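Local coordinates for 27kDa outer membrane protein (Silicibacter pomeroyi, PDB 3GYK), which probably acts as a thiol-disulfide oxidoreductase, this chain being its DsbA-like thioredoxin domain, at residues A[12-17]-A[127-132]; A[25-30]-A[55-60]. All coordinates share one frame; numbering follows the deposited sequence.

Contact 1 of 2, residues A[12-17]-A[127-132]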
# COMPACT_ATOMS: atom_id res chain seq x y z
N PRO A 12 -9.42 9.98 1.49
CA PRO A 12 -8.26 10.91 1.52
C PRO A 12 -7.12 10.44 2.41
O PRO A 12 -5.98 10.93 2.26
CB PRO A 12 -8.86 12.21 2.06
CG PRO A 12 -10.14 11.85 2.64
CD PRO A 12 -10.65 10.61 1.99
N ASN A 13 -7.40 9.50 3.31
CA ASN A 13 -6.40 8.99 4.25
C ASN A 13 -5.67 7.76 3.68
O ASN A 13 -4.90 7.11 4.38
CB ASN A 13 -7.05 8.72 5.62
CG ASN A 13 -6.03 8.60 6.79
OD1 ASN A 13 -4.89 9.15 6.73
ND2 ASN A 13 -6.45 7.93 7.88
N ALA A 14 -5.92 7.44 2.40
CA ALA A 14 -5.21 6.32 1.76
C ALA A 14 -4.27 6.87 0.70
O ALA A 14 -4.72 7.61 -0.20
CB ALA A 14 -6.23 5.34 1.12
N PRO A 15 -2.97 6.53 0.77
CA PRO A 15 -2.07 7.08 -0.25
C PRO A 15 -2.47 6.74 -1.68
O PRO A 15 -2.94 5.64 -1.96
CB PRO A 15 -0.72 6.43 0.08
CG PRO A 15 -0.81 6.11 1.55
CD PRO A 15 -2.25 5.74 1.80
N VAL A 16 -2.23 7.69 -2.58
CA VAL A 16 -2.47 7.51 -3.99
C VAL A 16 -1.14 7.62 -4.74
O VAL A 16 -0.43 8.62 -4.60
CB VAL A 16 -3.45 8.58 -4.53
CG1 VAL A 16 -3.55 8.51 -6.07
CG2 VAL A 16 -4.84 8.40 -3.87
N LEU A 17 -0.81 6.59 -5.51
CA LEU A 17 0.35 6.59 -6.39
C LEU A 17 -0.10 6.43 -7.83
O LEU A 17 -1.29 6.34 -8.09
CB LEU A 17 1.30 5.44 -6.01
CG LEU A 17 2.10 5.65 -4.71
CD1 LEU A 17 1.21 5.47 -3.49
CD2 LEU A 17 3.22 4.59 -4.68
N THR A 127 -3.67 5.51 13.19
CA THR A 127 -4.57 4.50 13.75
C THR A 127 -5.85 4.32 12.90
O THR A 127 -6.24 3.18 12.61
CB THR A 127 -4.92 4.84 15.17
OG1 THR A 127 -3.70 4.86 15.94
CG2 THR A 127 -5.88 3.81 15.76
N ALA A 128 -6.46 5.46 12.51
CA ALA A 128 -7.68 5.44 11.70
C ALA A 128 -7.45 4.71 10.38
O ALA A 128 -8.31 3.91 9.95
CB ALA A 128 -8.27 6.86 11.48
N HIS A 129 -6.32 4.96 9.72
CA HIS A 129 -6.04 4.26 8.44
C HIS A 129 -5.97 2.74 8.66
O HIS A 129 -6.61 1.95 7.97
CB HIS A 129 -4.75 4.74 7.80
CG HIS A 129 -4.38 3.97 6.56
ND1 HIS A 129 -4.59 4.47 5.29
CD2 HIS A 129 -3.87 2.72 6.39
CE1 HIS A 129 -4.19 3.58 4.40
NE2 HIS A 129 -3.77 2.50 5.04
N ILE A 130 -5.16 2.33 9.63
CA ILE A 130 -4.95 0.88 9.82
C ILE A 130 -6.25 0.19 10.22
O ILE A 130 -6.54 -0.91 9.72
CB ILE A 130 -3.82 0.64 10.85
CG1 ILE A 130 -2.48 1.13 10.27
CG2 ILE A 130 -3.73 -0.86 11.19
CD1 ILE A 130 -1.34 1.30 11.34
N ALA A 131 -7.05 0.82 11.08
CA ALA A 131 -8.33 0.25 11.47
C ALA A 131 -9.26 0.09 10.27
O ALA A 131 -9.99 -0.91 10.16
CB ALA A 131 -9.01 1.11 12.53
N GLN A 132 -9.25 1.10 9.38
CA GLN A 132 -10.09 1.00 8.17
C GLN A 132 -9.57 -0.06 7.21
O GLN A 132 -10.37 -0.72 6.54
CB GLN A 132 -10.20 2.39 7.49
CG GLN A 132 -10.98 2.43 6.17
CD GLN A 132 -12.44 2.06 6.28
OE1 GLN A 132 -12.94 1.64 7.34
NE2 GLN A 132 -13.19 2.29 5.18
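His129 donates from ND1 to the backbone carbonyl of Asn13, with ND1 and Asn13 O 2.8 Å apart and an N-H...O angle of 153°. The oxygen lies at the ring edge, close to the ring plane. CG of His129 is anti to the backbone N (chi1 175°), which starts the ring away from helix 124-140 and toward the loop.

Van der Waals contacts surround the bond. Ala14 CA also sits at the ring edge, 3.9 Å from His129 CE1. Pro15 meets the histidine tip to tip, its CD 3.9 Å from His129 CE1. The side chain of Asn13 crosses the base of the histidine obliquely. Its ND2 is 3.6 Å from His129 CB, and its amide plane is turned 89° from the ring. Ala128 CB adds a looser contact to the same ND2, at 4.2 Å.

A second shell sets these groups. Asn13 OD1 accepts from Arg79 NH1, and Asn13 ND2 donates to Glu125 O, so both ends of the amide are held. The other ring nitrogen, His129 NE2, accepts from the backbone N-H of Glu60, and Leu76 of helix 66-77 touches the side chain.

The two ring nitrogens thus do different work. ND1 carries a proton toward a carbonyl, while NE2 faces a backbone N-H, which is consistent with a neutral ring protonated at ND1. The buried imidazole bridges the loop before strand 16-18 to the end of strand 54-60, tying both to helix 124-140.

Contact 2 of 2, residues A[25-30]-A[55-60]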
# COMPACT_ATOMS: atom_id res chain seq x y z
N THR A 25 -8.52 2.15 -11.05
CA THR A 25 -7.86 2.13 -9.73
C THR A 25 -7.52 0.71 -9.30
O THR A 25 -8.38 -0.19 -9.33
CB THR A 25 -8.74 2.78 -8.64
OG1 THR A 25 -8.94 4.15 -8.97
CG2 THR A 25 -8.05 2.73 -7.26
N VAL A 26 -6.25 0.52 -8.92
CA VAL A 26 -5.79 -0.74 -8.32
C VAL A 26 -5.54 -0.47 -6.86
O VAL A 26 -4.80 0.47 -6.53
CB VAL A 26 -4.49 -1.26 -8.98
CG1 VAL A 26 -3.91 -2.45 -8.19
CG2 VAL A 26 -4.74 -1.63 -10.44
N VAL A 27 -6.17 -1.24 -5.97
CA VAL A 27 -5.90 -1.08 -4.54
C VAL A 27 -5.05 -2.26 -4.09
O VAL A 27 -5.37 -3.39 -4.44
CB VAL A 27 -7.21 -1.08 -3.72
CG1 VAL A 27 -6.91 -0.87 -2.25
CG2 VAL A 27 -8.18 0.03 -4.25
N GLU A 28 -3.98 -2.02 -3.32
CA GLU A 28 -3.20 -3.14 -2.78
C GLU A 28 -3.25 -3.07 -1.25
O GLU A 28 -3.08 -1.99 -0.67
CB GLU A 28 -1.73 -3.05 -3.21
CG GLU A 28 -0.93 -4.27 -2.71
CD GLU A 28 0.57 -4.25 -3.03
OE1 GLU A 28 1.03 -3.33 -3.74
OE2 GLU A 28 1.29 -5.17 -2.52
N PHE A 29 -3.50 -4.22 -0.63
CA PHE A 29 -3.43 -4.37 0.83
C PHE A 29 -2.13 -5.13 1.09
O PHE A 29 -1.90 -6.21 0.52
CB PHE A 29 -4.59 -5.26 1.31
CG PHE A 29 -5.96 -4.57 1.32
CD1 PHE A 29 -6.62 -4.33 2.53
CD2 PHE A 29 -6.62 -4.24 0.11
CE1 PHE A 29 -7.89 -3.74 2.56
CE2 PHE A 29 -7.89 -3.66 0.13
CZ PHE A 29 -8.53 -3.38 1.34
N PHE A 30 -1.28 -4.60 1.97
CA PHE A 30 0.05 -5.21 2.12
C PHE A 30 0.62 -5.03 3.53
O PHE A 30 0.12 -4.22 4.33
CB PHE A 30 1.04 -4.58 1.11
CG PHE A 30 1.13 -3.08 1.23
CD1 PHE A 30 1.94 -2.51 2.21
CD2 PHE A 30 0.37 -2.25 0.41
CE1 PHE A 30 2.02 -1.13 2.35
CE2 PHE A 30 0.42 -0.85 0.57
CZ PHE A 30 1.25 -0.30 1.52
N ARG A 55 -4.26 4.33 -11.55
CA ARG A 55 -4.21 4.95 -10.26
C ARG A 55 -4.02 3.84 -9.22
O ARG A 55 -4.73 2.84 -9.27
CB ARG A 55 -5.58 5.53 -10.02
CG ARG A 55 -5.74 6.34 -8.80
CD ARG A 55 -7.03 7.12 -9.12
NE ARG A 55 -7.37 7.94 -7.99
CZ ARG A 55 -8.08 7.51 -6.96
NH1 ARG A 55 -8.57 6.28 -6.96
NH2 ARG A 55 -8.31 8.34 -5.95
N LEU A 56 -3.11 4.04 -8.28
CA LEU A 56 -2.77 2.98 -7.31
C LEU A 56 -3.02 3.44 -5.88
O LEU A 56 -2.39 4.40 -5.43
CB LEU A 56 -1.31 2.59 -7.48
CG LEU A 56 -0.73 1.60 -6.48
CD1 LEU A 56 -1.33 0.25 -6.75
CD2 LEU A 56 0.75 1.56 -6.69
N VAL A 57 -3.94 2.76 -5.18
CA VAL A 57 -4.38 3.17 -3.83
C VAL A 57 -3.80 2.15 -2.84
O VAL A 57 -3.91 0.93 -3.05
CB VAL A 57 -5.93 3.26 -3.71
CG1 VAL A 57 -6.37 3.34 -2.21
CG2 VAL A 57 -6.46 4.48 -4.49
N TYR A 58 -3.19 2.64 -1.77
CA TYR A 58 -2.57 1.74 -0.80
C TYR A 58 -3.35 1.61 0.50
O TYR A 58 -3.74 2.62 1.11
CB TYR A 58 -1.16 2.23 -0.49
CG TYR A 58 -0.10 1.80 -1.48
CD1 TYR A 58 -0.40 0.94 -2.55
CD2 TYR A 58 1.20 2.19 -1.31
CE1 TYR A 58 0.61 0.50 -3.42
CE2 TYR A 58 2.21 1.76 -2.18
CZ TYR A 58 1.90 0.92 -3.22
OH TYR A 58 2.91 0.51 -4.07
N ARG A 59 -3.55 0.36 0.94
CA ARG A 59 -4.08 0.07 2.26
C ARG A 59 -2.97 -0.63 3.05
O ARG A 59 -2.60 -1.80 2.78
CB ARG A 59 -5.30 -0.88 2.20
CG ARG A 59 -6.56 -0.33 1.47
CD ARG A 59 -7.02 1.08 1.91
NE ARG A 59 -7.03 1.30 3.36
CZ ARG A 59 -7.63 2.35 3.92
NH1 ARG A 59 -8.31 3.22 3.14
NH2 ARG A 59 -7.51 2.56 5.24
N GLU A 60 -2.44 0.08 4.03
CA GLU A 60 -1.48 -0.52 4.96
C GLU A 60 -2.28 -1.43 5.86
O GLU A 60 -3.18 -0.97 6.58
CB GLU A 60 -0.81 0.59 5.78
CG GLU A 60 -0.00 1.55 4.94
CD GLU A 60 1.48 1.13 4.85
OE1 GLU A 60 1.86 0.15 5.52
OE2 GLU A 60 2.26 1.81 4.13
O HOH W 1 3.34 -2.08 -4.56
O HOH W 2 1.35 -2.46 6.23
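Phe29 lies with one ring face over the aliphatic part of Arg59. Arg59 CG stands 3.7 Å from the centroid of the Phe29 ring, a CH-pi contact 14° off the ring normal. The arginine chain then bends at chi2 and chi3, and its guanidinium makes a salt bridge to Asp11. An alanine in place of Phe29 would probably open a gap over Arg59 CG and leave the arginine stem freer to shift.

Val27 and Val57 pack side by side on this same face of the sheet. At the start of the strands Arg55 NH1 donates to Thr25 OG1 over 3.0 Å, with OG1 near the guanidinium plane; Arg55 NH2 bonds to Phe9 O.

On the other face Phe30 points its edge at the face of Tyr58. Phe30 CE2 is 3.4 Å from Tyr58 CG, and the planes stand 73° apart. One water joins Glu28 OE1 to Tyr58 OH; another joins Phe30 O to Glu60 OE1. Glu60 OE2 is hydrogen-bonded to Tyr32 OH and Tyr84 OH.

Five backbone hydrogen bonds pair the strands in parallel, from Val26 N to Arg55 O (2.8 Å) through Phe30 N to Arg59 O (3.2 Å). Strand 24-30, helix 35-50 and strand 54-60 form the beta-alpha-beta unit of the thioredoxin fold. Much of the backbone is paired between the strands, while water, hydroxyls, a backbone carbonyl and one salt bridge serve the polar side-chain ends.

Both contacts are largely buried, but contact 2 is the more central and much the larger. It pairs two neighbouring strands inside the sheet. Contact 1 instead joins the loop leading into edge strand 16-18 to helix 124-140, and its Ala128 is exposed. Contact 2 rests on a repeated backbone ladder with side chains on both faces. Contact 1 has one side-chain-to-backbone hydrogen bond and a few carbon contacts. They meet at strand 54-60: Leu17 N probably bonds to Leu56 O there, and the helix of contact 1 also meets the end of that strand. Along the chain, 25-30 and 55-60 fall within the long loop that contact 1 closes.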